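Local coordinates for uncharacterized protein (Sulfolobus solfataricus, PDB 4WYH) that serves as a noncatalytic subunit of the archaeal eukaryotic-type primase and is needed for efficient primer synthesis, at residues A[32-37]-A[52-57]; A[41-46]-A[123-128]; A[57-62]-A[72-77]. All blocks are in the same frame, centred on the assembly; numbering follows the deposited sequence.

How the contacts relate
All three contacts belong to one small all-helical domain. Contact 1 lies nearest the chain centre, about 5 Å from it, and its centre is about 7 Å from that of contact 3; both use helix 47-63 and share Arg57, and Ile35 CG2 lies 3.4 Å from Tyr58 CD2. Contact 2 is centred about 12 Å from the centre of contact 1, and Trp34 CB packs on Leu126 CD1 at 3.9 Å. Contacts 2 and 3 lie on opposite sides of the chain centre, about 16 Å apart, yet Gly42 CA meets Phe77 CE1 at 3.5 Å. Contact 2 also holds Asp45, a manganese-binding residue, without metal in this model; contacts 1 and 3 lie away from it.

Contact 1: A[32-37]-A[52-57]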
loop_
_atom_site.group_PDB
_atom_site.type_symbol
_atom_site.label_atom_id
_atom_site.label_comp_id
_atom_site.label_asym_id
_atom_site.label_seq_id
_atom_site.Cartn_x
_atom_site.Cartn_y
_atom_site.Cartn_z
ATOM N N TYR A 32 -3.675 -3.176 11.989
ATOM C CA TYR A 32 -2.848 -2.667 10.870
ATOM C C TYR A 32 -1.740 -3.630 10.560
ATOM O O TYR A 32 -1.024 -3.472 9.589
ATOM C CB TYR A 32 -2.257 -1.252 11.122
ATOM C CG TYR A 32 -3.280 -0.155 11.099
ATOM C CD1 TYR A 32 -4.006 0.046 9.977
ATOM C CD2 TYR A 32 -3.551 0.664 12.212
ATOM C CE1 TYR A 32 -4.960 1.037 9.900
ATOM C CE2 TYR A 32 -4.526 1.690 12.141
ATOM C CZ TYR A 32 -5.210 1.866 10.962
ATOM O OH TYR A 32 -6.181 2.851 10.715
ATOM N N SER A 33 -1.613 -4.655 11.372
ATOM C CA SER A 33 -0.624 -5.671 11.128
ATOM C C SER A 33 -0.733 -6.159 9.730
ATOM O O SER A 33 0.289 -6.423 9.123
ATOM C CB SER A 33 -0.773 -6.858 12.097
ATOM O OG SER A 33 -0.134 -6.480 13.314
ATOM N N TRP A 34 -1.966 -6.338 9.246
ATOM C CA TRP A 34 -2.212 -6.912 7.903
ATOM C C TRP A 34 -1.536 -6.103 6.779
ATOM O O TRP A 34 -1.092 -6.669 5.803
ATOM C CB TRP A 34 -3.723 -7.093 7.647
ATOM C CG TRP A 34 -4.503 -5.828 7.475
ATOM C CD1 TRP A 34 -5.090 -5.090 8.462
ATOM C CD2 TRP A 34 -4.764 -5.113 6.244
ATOM N NE1 TRP A 34 -5.729 -3.995 7.926
ATOM C CE2 TRP A 34 -5.546 -3.997 6.567
ATOM C CE3 TRP A 34 -4.411 -5.314 4.907
ATOM C CZ2 TRP A 34 -5.948 -3.053 5.607
ATOM C CZ3 TRP A 34 -4.837 -4.385 3.959
ATOM C CH2 TRP A 34 -5.615 -3.280 4.332
ATOM N N ILE A 35 -1.446 -4.798 6.951
ATOM C CA ILE A 35 -0.748 -3.944 5.997
ATOM C C ILE A 35 0.709 -4.315 5.920
ATOM O O ILE A 35 1.248 -4.470 4.821
ATOM C CB ILE A 35 -0.925 -2.466 6.359
ATOM C CG1 ILE A 35 -2.437 -2.158 6.398
ATOM C CG2 ILE A 35 -0.192 -1.569 5.371
ATOM C CD1 ILE A 35 -2.816 -0.708 6.436
ATOM N N GLU A 36 1.357 -4.499 7.060
ATOM C CA GLU A 36 2.765 -4.880 7.080
ATOM C C GLU A 36 2.988 -6.197 6.352
ATOM O O GLU A 36 3.922 -6.350 5.572
ATOM C CB GLU A 36 3.291 -4.979 8.514
ATOM C CG GLU A 36 3.289 -3.644 9.280
ATOM C CD GLU A 36 4.381 -2.672 8.873
ATOM O OE1 GLU A 36 5.110 -3.010 7.904
ATOM O OE2 GLU A 36 4.511 -1.550 9.489
ATOM N N LYS A 37 2.096 -7.141 6.581
ATOM C CA LYS A 37 2.170 -8.420 5.911
ATOM C C LYS A 37 2.076 -8.326 4.395
ATOM O O LYS A 37 2.795 -8.980 3.692
ATOM C CB LYS A 37 1.057 -9.337 6.426
ATOM C CG LYS A 37 1.478 -10.790 6.405
ATOM C CD LYS A 37 2.877 -10.937 7.022
ATOM C CE LYS A 37 3.373 -12.367 7.212
ATOM N NZ LYS A 37 4.794 -12.227 7.698
ATOM N N LEU A 52 -1.725 3.727 -3.288
ATOM C CA LEU A 52 -2.417 5.004 -3.180
ATOM C C LEU A 52 -3.404 5.046 -2.006
ATOM O O LEU A 52 -3.451 6.022 -1.279
ATOM C CB LEU A 52 -3.156 5.310 -4.469
ATOM C CG LEU A 52 -3.959 6.598 -4.570
ATOM C CD1 LEU A 52 -3.056 7.785 -4.256
ATOM C CD2 LEU A 52 -4.601 6.710 -5.931
ATOM N N TYR A 53 -4.171 3.969 -1.810
ATOM C CA TYR A 53 -5.336 4.017 -0.909
ATOM C C TYR A 53 -5.057 3.500 0.457
ATOM O O TYR A 53 -5.795 3.842 1.409
ATOM C CB TYR A 53 -6.631 3.353 -1.564
ATOM C CG TYR A 53 -7.111 4.056 -2.821
ATOM C CD1 TYR A 53 -7.695 5.282 -2.750
ATOM C CD2 TYR A 53 -6.956 3.487 -4.094
ATOM C CE1 TYR A 53 -8.088 5.942 -3.898
ATOM C CE2 TYR A 53 -7.315 4.143 -5.246
ATOM C CZ TYR A 53 -7.863 5.386 -5.147
ATOM O OH TYR A 53 -8.291 6.058 -6.249
ATOM N N VAL A 54 -4.004 2.690 0.598
ATOM C CA VAL A 54 -3.753 2.011 1.821
ATOM C C VAL A 54 -2.320 2.214 2.336
ATOM O O VAL A 54 -2.124 2.835 3.378
ATOM C CB VAL A 54 -4.111 0.501 1.698
ATOM C CG1 VAL A 54 -3.889 -0.189 3.012
ATOM C CG2 VAL A 54 -5.523 0.325 1.146
ATOM N N ALA A 55 -1.328 1.688 1.641
ATOM C CA ALA A 55 -0.017 1.569 2.233
ATOM C C ALA A 55 0.645 2.911 2.478
ATOM O O ALA A 55 1.201 3.137 3.547
ATOM C CB ALA A 55 0.851 0.693 1.374
ATOM N N SER A 56 0.586 3.812 1.520
ATOM C CA SER A 56 1.221 5.121 1.698
ATOM C C SER A 56 0.629 5.854 2.932
ATOM O O SER A 56 1.376 6.363 3.732
ATOM C CB SER A 56 1.065 6.035 0.454
ATOM O OG SER A 56 -0.290 6.317 0.193
ATOM N N ARG A 57 -0.699 5.841 3.050
ATOM C CA ARG A 57 -1.403 6.482 4.155
ATOM C C ARG A 57 -1.086 5.831 5.494
ATOM O O ARG A 57 -0.899 6.503 6.465
ATOM C CB ARG A 57 -2.876 6.373 3.904
ATOM C CG ARG A 57 -3.321 6.893 2.531
ATOM C CD ARG A 57 -4.817 6.872 2.446
ATOM N NE ARG A 57 -5.292 7.342 1.187
ATOM C CZ ARG A 57 -6.559 7.571 0.920
ATOM N NH1 ARG A 57 -7.492 7.361 1.856
ATOM N NH2 ARG A 57 -6.905 7.972 -0.300
#
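The indole of Trp34 has Ile35 CG1 on one face, 3.5 Å above the plane and over the ring centre, while Val54 CG1 comes in obliquely at the six-membered ring, 3.8 Å from Trp34 CH2. This is helix-on-helix packing in the all-helical primase X domain. It joins helix 33-41 to helix 47-63, whose short segments cross at -98° with axes 10.5 Å apart. At so nearly perpendicular a crossing only a short patch of each helix can meet, which agrees with the modest 136 Å² buried and with a contact carried by four residues.

Trp34 reaches the patch through its first torsion. CG sits between the backbone N and the carbonyl carbon (chi1 70°), which lays the indole back over its neighbour Ile35 and brings its far corner to Val54, the two side chains crossing at about a right angle. Ile35 points toward helix 47-63 and extends its longer branch into the interface, and Ala55 offers little more than its backbone there: Ile35 CG2 lies 4.4 Å from Ala55 CA. That small residue marks the closest backbone approach, between Ile35 and Ala55. Ile122 and Leu126 of helix 116-128 also touch Trp34, and Met118 of the same helix touches Val54, so helix 116-128 also packs against the patch. Val54 lies in a wider pi-type turn at 52-55, and its CG1 is anti to the backbone N (chi1 -178°). This one methyl therefore serves both partners, meeting Ile35 CD1 at 3.6 Å as well as the indole.

Contact 2: A[41-46]-A[123-128]; sequences MGLQDS and IRVLKN
Val125 carries this contact with both of its methyls. CG1 packs on the base of the Met41 side chain, 3.6 Å from Met41 CB and 3.8 Å from Met41 CG, the two side chains running at a slant to each other. CG2 turns to the loop, lying 3.4 Å from Gly42 O and 4.1 Å from Leu43 CD2, with Leu43 and Val125 crossing at about a right angle. The division follows from the valine torsion: CG1 is anti to the backbone N (chi1 164°) and CG2 beside it, so one methyl serves the end of helix 33-41 and the other the chain leaving it. With an alanine here both methyls go, and a gap would probably open between helix 116-128 and the loop, depriving Met41 and Leu43 of the apolar contact they make here.

The next shell sets the loop. Gly42 is the first residue to leave helix 33-41, and its phi of 99° would press a CB against the carbonyl O of Met41, so glycine suits the turn. Leu43 is buried against Val38 on one helix and Glu121 and Ile122 on another.

Farther along, the Glu121 carboxylate grips the loop three times. OE1 hydrogen-bonds Gln44 N and Ser46 OG, and OE2 hydrogen-bonds Asp45 N, fixing the chain just ahead of helix 47-63. Ser46 stands at the N-cap position of that helix, but its hydroxyl is bonded to Glu121 and does not cap it. The whole is an interhelical loop clasped to the C-terminal helix, and it carries a metal site: Asp45 binds manganese, although no metal is bound to this chain in the model.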
loop_
_atom_site.group_PDB
_atom_site.type_symbol
_atom_site.label_atom_id
_atom_site.label_comp_id
_atom_site.label_asym_id
_atom_site.label_seq_id
_atom_site.Cartn_x
_atom_site.Cartn_y
_atom_site.Cartn_z
ATOM N N MET A 41 4.831 -9.282 1.393
ATOM C CA MET A 41 4.589 -10.369 0.450
ATOM C C MET A 41 4.341 -9.943 -0.989
ATOM O O MET A 41 4.751 -10.617 -1.913
ATOM C CB MET A 41 3.468 -11.241 0.968
ATOM C CG MET A 41 3.712 -11.808 2.364
ATOM S SD MET A 41 5.099 -12.973 2.439
ATOM C CE MET A 41 4.910 -13.918 0.909
ATOM N N GLY A 42 3.662 -8.810 -1.161
ATOM C CA GLY A 42 3.398 -8.252 -2.448
ATOM C C GLY A 42 2.000 -8.591 -2.939
ATOM O O GLY A 42 1.327 -9.466 -2.398
ATOM N N LEU A 43 1.544 -7.823 -3.906
ATOM C CA LEU A 43 0.272 -8.058 -4.561
ATOM C C LEU A 43 0.513 -8.178 -6.086
ATOM O O LEU A 43 1.674 -8.344 -6.559
ATOM C CB LEU A 43 -0.744 -6.933 -4.239
ATOM C CG LEU A 43 -1.147 -6.730 -2.759
ATOM C CD1 LEU A 43 -2.099 -5.529 -2.586
ATOM C CD2 LEU A 43 -1.744 -7.983 -2.141
ATOM N N GLN A 44 -0.578 -8.047 -6.833
ATOM C CA GLN A 44 -0.542 -8.383 -8.228
ATOM C C GLN A 44 -1.114 -7.268 -9.128
ATOM O O GLN A 44 -0.364 -6.440 -9.528
ATOM C CB GLN A 44 -1.153 -9.758 -8.437
ATOM C CG GLN A 44 -1.009 -10.285 -9.838
ATOM C CD GLN A 44 -1.336 -11.766 -9.967
ATOM O OE1 GLN A 44 -0.710 -12.466 -10.749
ATOM N NE2 GLN A 44 -2.285 -12.252 -9.202
ATOM N N ASP A 45 -2.363 -7.342 -9.545
ATOM C CA ASP A 45 -2.976 -6.298 -10.340
ATOM C C ASP A 45 -3.382 -5.057 -9.548
ATOM O O ASP A 45 -3.643 -4.035 -10.126
ATOM C CB ASP A 45 -4.207 -6.838 -11.038
ATOM C CG ASP A 45 -3.873 -8.006 -12.034
ATOM O OD1 ASP A 45 -2.700 -8.169 -12.455
ATOM O OD2 ASP A 45 -4.827 -8.743 -12.321
ATOM N N SER A 46 -3.419 -5.148 -8.215
ATOM C CA SER A 46 -3.907 -4.084 -7.402
ATOM C C SER A 46 -2.813 -3.277 -6.715
ATOM O O SER A 46 -3.128 -2.481 -5.881
ATOM C CB SER A 46 -4.911 -4.626 -6.388
ATOM O OG SER A 46 -4.269 -5.336 -5.374
ATOM N N ILE A 123 -6.401 -10.644 0.889
ATOM C CA ILE A 123 -6.857 -11.799 1.626
ATOM C C ILE A 123 -6.042 -13.031 1.278
ATOM O O ILE A 123 -5.731 -13.819 2.147
ATOM C CB ILE A 123 -8.354 -12.053 1.283
ATOM C CG1 ILE A 123 -9.255 -11.035 1.909
ATOM C CG2 ILE A 123 -8.810 -13.425 1.682
ATOM C CD1 ILE A 123 -8.992 -10.739 3.338
ATOM N N ARG A 124 -5.749 -13.216 -0.006
ATOM C CA ARG A 124 -5.022 -14.421 -0.489
ATOM C C ARG A 124 -3.631 -14.476 0.081
ATOM O O ARG A 124 -3.156 -15.584 0.470
ATOM C CB ARG A 124 -4.985 -14.499 -2.012
ATOM C CG ARG A 124 -6.391 -14.828 -2.523
ATOM C CD ARG A 124 -6.481 -14.785 -4.041
ATOM N NE ARG A 124 -7.811 -15.187 -4.537
ATOM C CZ ARG A 124 -8.306 -14.824 -5.723
ATOM N NH1 ARG A 124 -7.579 -14.064 -6.523
ATOM N NH2 ARG A 124 -9.523 -15.213 -6.112
ATOM N N VAL A 125 -3.029 -13.283 0.227
ATOM C CA VAL A 125 -1.736 -13.183 0.926
ATOM C C VAL A 125 -1.865 -13.475 2.411
ATOM O O VAL A 125 -1.030 -14.166 2.977
ATOM C CB VAL A 125 -1.129 -11.764 0.732
ATOM C CG1 VAL A 125 0.004 -11.466 1.727
ATOM C CG2 VAL A 125 -0.678 -11.631 -0.693
ATOM N N LEU A 126 -2.891 -12.904 3.055
ATOM C CA LEU A 126 -3.066 -13.068 4.512
ATOM C C LEU A 126 -3.367 -14.538 4.797
ATOM O O LEU A 126 -2.850 -15.126 5.783
ATOM C CB LEU A 126 -4.180 -12.172 5.021
ATOM C CG LEU A 126 -3.956 -10.680 4.806
ATOM C CD1 LEU A 126 -5.148 -9.936 5.392
ATOM C CD2 LEU A 126 -2.622 -10.277 5.423
ATOM N N LYS A 127 -4.163 -15.114 3.876
ATOM C CA LYS A 127 -4.712 -16.422 4.025
ATOM C C LYS A 127 -3.692 -17.494 3.790
ATOM O O LYS A 127 -3.607 -18.453 4.605
ATOM C CB LYS A 127 -5.919 -16.616 3.123
ATOM C CG LYS A 127 -7.142 -15.955 3.700
ATOM C CD LYS A 127 -8.282 -16.372 2.861
ATOM C CE LYS A 127 -9.494 -15.584 3.327
ATOM N NZ LYS A 127 -10.289 -16.105 4.496
ATOM N N ASN A 128 -2.878 -17.348 2.743
ATOM C CA ASN A 128 -1.894 -18.428 2.499
ATOM C C ASN A 128 -0.753 -18.411 3.469
ATOM O O ASN A 128 0.020 -19.360 3.505
ATOM C CB ASN A 128 -1.352 -18.454 1.081
ATOM C CG ASN A 128 -0.502 -17.283 0.782
ATOM O OD1 ASN A 128 -0.681 -16.221 1.374
ATOM N ND2 ASN A 128 0.461 -17.457 -0.130
#

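Contact 3: A[57-62]-A[72-77]; sequences RYLVNV and QTLKEF
Between 57-62, on helix 47-63, and 72-77, on helix 67-78, the nearest CA atoms are those of Leu59 and Thr73, 8.7 Å apart, so side chains and not backbones make the contact. Leu59 bridges that spacing. It points toward helix 67-78, and its CD1 makes the closest contacts, 3.7 Å from Thr73 CG2 and 3.8 Å from Leu74 CD2. Its two partners come differently: Leu59 and Thr73 reach toward each other tip to tip, whereas Leu59 and Leu74 slide past each other in opposite directions. CD1 thus settles between a methyl met end-on and a branch lying alongside, with Leu74 CG also near at 3.9 Å.

Thr73 turns its apolar half inward. Its CG2 is anti to the backbone N, with OG1 beside that N (chi1 -60°); OG1 hydrogen-bonds to Glu69 O, one turn earlier in the same helix, so its polarity is met there and the methyl is left for Leu59. Leu74 also touches Ala55, Ser56 and Ile95, which places the contact where helices 47-63, 67-78 and 88-101 come together.

The outer side of helix 67-78 is polar: Gln72 NE2 donates to Glu76 OE2 at 3.1 Å, nearly straight at 164°. The acceptor lies close to the amide plane of Gln72, while the donor stands above the carboxylate plane. Across the helices, by contrast, the pairing is wholly apolar, without hydrogen bonds or charges. Its cohesion probably rests on dispersion and on the burial of Leu59 and Leu74.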
loop_
_atom_site.group_PDB
_atom_site.type_symbol
_atom_site.label_atom_id
_atom_site.label_comp_id
_atom_site.label_asym_id
_atom_site.label_seq_id
_atom_site.Cartn_x
_atom_site.Cartn_y
_atom_site.Cartn_z
ATOM N N ARG A 57 -0.699 5.841 3.050
ATOM C CA ARG A 57 -1.403 6.482 4.155
ATOM C C ARG A 57 -1.086 5.831 5.494
ATOM O O ARG A 57 -0.899 6.503 6.465
ATOM C CB ARG A 57 -2.876 6.373 3.904
ATOM C CG ARG A 57 -3.321 6.893 2.531
ATOM C CD ARG A 57 -4.817 6.872 2.446
ATOM N NE ARG A 57 -5.292 7.342 1.187
ATOM C CZ ARG A 57 -6.559 7.571 0.920
ATOM N NH1 ARG A 57 -7.492 7.361 1.856
ATOM N NH2 ARG A 57 -6.905 7.972 -0.300
ATOM N N TYR A 58 -1.019 4.506 5.539
ATOM C CA TYR A 58 -0.595 3.836 6.751
ATOM C C TYR A 58 0.803 4.249 7.204
ATOM O O TYR A 58 1.049 4.638 8.352
ATOM C CB TYR A 58 -0.651 2.352 6.518
ATOM C CG TYR A 58 0.015 1.514 7.587
ATOM C CD1 TYR A 58 -0.497 1.468 8.854
ATOM C CD2 TYR A 58 1.225 0.801 7.314
ATOM C CE1 TYR A 58 0.140 0.711 9.861
ATOM C CE2 TYR A 58 1.880 0.057 8.305
ATOM C CZ TYR A 58 1.307 -0.011 9.542
ATOM O OH TYR A 58 1.826 -0.734 10.538
ATOM N N LEU A 59 1.756 4.134 6.294
ATOM C CA LEU A 59 3.124 4.435 6.592
ATOM C C LEU A 59 3.299 5.873 7.097
ATOM O O LEU A 59 3.910 6.128 8.124
ATOM C CB LEU A 59 3.985 4.182 5.338
ATOM C CG LEU A 59 4.158 2.723 4.911
ATOM C CD1 LEU A 59 4.933 2.670 3.601
ATOM C CD2 LEU A 59 4.867 2.016 6.040
ATOM N N VAL A 60 2.726 6.804 6.394
ATOM C CA VAL A 60 2.913 8.207 6.686
ATOM C C VAL A 60 2.079 8.696 7.891
ATOM O O VAL A 60 2.592 9.407 8.801
ATOM C CB VAL A 60 2.606 9.019 5.410
ATOM C CG1 VAL A 60 2.575 10.509 5.692
ATOM C CG2 VAL A 60 3.637 8.663 4.321
ATOM N N ASN A 61 0.814 8.321 7.922
ATOM C CA ASN A 61 -0.125 8.968 8.834
ATOM C C ASN A 61 -0.438 8.178 10.062
ATOM O O ASN A 61 -0.833 8.760 11.089
ATOM C CB ASN A 61 -1.401 9.357 8.080
ATOM C CG ASN A 61 -1.145 10.481 7.099
ATOM O OD1 ASN A 61 -0.219 11.310 7.257
ATOM N ND2 ASN A 61 -1.924 10.469 6.022
ATOM N N VAL A 62 -0.213 6.879 9.990
ATOM C CA VAL A 62 -0.423 5.983 11.142
ATOM C C VAL A 62 0.908 5.577 11.791
ATOM O O VAL A 62 1.088 5.753 12.965
ATOM C CB VAL A 62 -1.208 4.732 10.769
ATOM C CG1 VAL A 62 -1.534 3.943 12.034
ATOM C CG2 VAL A 62 -2.505 5.087 10.042
ATOM N N GLN A 72 11.113 3.965 0.074
ATOM C CA GLN A 72 11.832 2.719 -0.125
ATOM C C GLN A 72 10.910 1.579 0.150
ATOM O O GLN A 72 10.871 0.645 -0.590
ATOM C CB GLN A 72 13.069 2.671 0.798
ATOM C CG GLN A 72 13.833 1.375 0.658
ATOM C CD GLN A 72 14.276 1.079 -0.764
ATOM O OE1 GLN A 72 14.686 1.985 -1.501
ATOM N NE2 GLN A 72 14.215 -0.197 -1.163
ATOM N N THR A 73 10.121 1.661 1.208
ATOM C CA THR A 73 9.173 0.617 1.559
ATOM C C THR A 73 8.135 0.324 0.452
ATOM O O THR A 73 7.842 -0.849 0.125
ATOM C CB THR A 73 8.432 1.049 2.833
ATOM O OG1 THR A 73 9.410 1.229 3.874
ATOM C CG2 THR A 73 7.424 -0.026 3.226
ATOM N N LEU A 74 7.603 1.413 -0.121
ATOM C CA LEU A 74 6.613 1.321 -1.187
ATOM C C LEU A 74 7.212 0.742 -2.454
ATOM O O LEU A 74 6.580 -0.072 -3.143
ATOM C CB LEU A 74 5.995 2.710 -1.433
ATOM C CG LEU A 74 5.191 3.244 -0.263
ATOM C CD1 LEU A 74 4.774 4.677 -0.441
ATOM C CD2 LEU A 74 3.995 2.335 -0.050
ATOM N N LYS A 75 8.418 1.195 -2.803
ATOM C CA LYS A 75 9.091 0.679 -4.003
ATOM C C LYS A 75 9.477 -0.822 -3.902
ATOM O O LYS A 75 9.198 -1.597 -4.825
ATOM C CB LYS A 75 10.318 1.553 -4.336
ATOM C CG LYS A 75 10.790 1.356 -5.734
ATOM C CD LYS A 75 12.283 1.629 -5.825
ATOM C CE LYS A 75 12.571 3.071 -6.136
ATOM N NZ LYS A 75 14.019 3.183 -6.478
ATOM N N GLU A 76 10.010 -1.209 -2.758
ATOM C CA GLU A 76 10.322 -2.617 -2.414
ATOM C C GLU A 76 9.115 -3.504 -2.473
ATOM O O GLU A 76 9.218 -4.560 -3.053
ATOM C CB GLU A 76 10.784 -2.740 -0.995
ATOM C CG GLU A 76 12.210 -2.734 -0.831
ATOM C CD GLU A 76 12.562 -2.585 0.624
ATOM O OE1 GLU A 76 11.708 -2.386 1.557
ATOM O OE2 GLU A 76 13.737 -2.597 0.782
ATOM N N PHE A 77 7.995 -3.080 -1.911
ATOM C CA PHE A 77 6.713 -3.751 -2.080
ATOM C C PHE A 77 6.304 -3.913 -3.536
ATOM O O PHE A 77 5.994 -5.034 -3.967
ATOM C CB PHE A 77 5.604 -2.965 -1.356
ATOM C CG PHE A 77 4.234 -3.333 -1.803
ATOM C CD1 PHE A 77 3.700 -4.554 -1.440
ATOM C CD2 PHE A 77 3.455 -2.459 -2.606
ATOM C CE1 PHE A 77 2.422 -4.898 -1.858
ATOM C CE2 PHE A 77 2.163 -2.817 -2.998
ATOM C CZ PHE A 77 1.669 -4.032 -2.637
#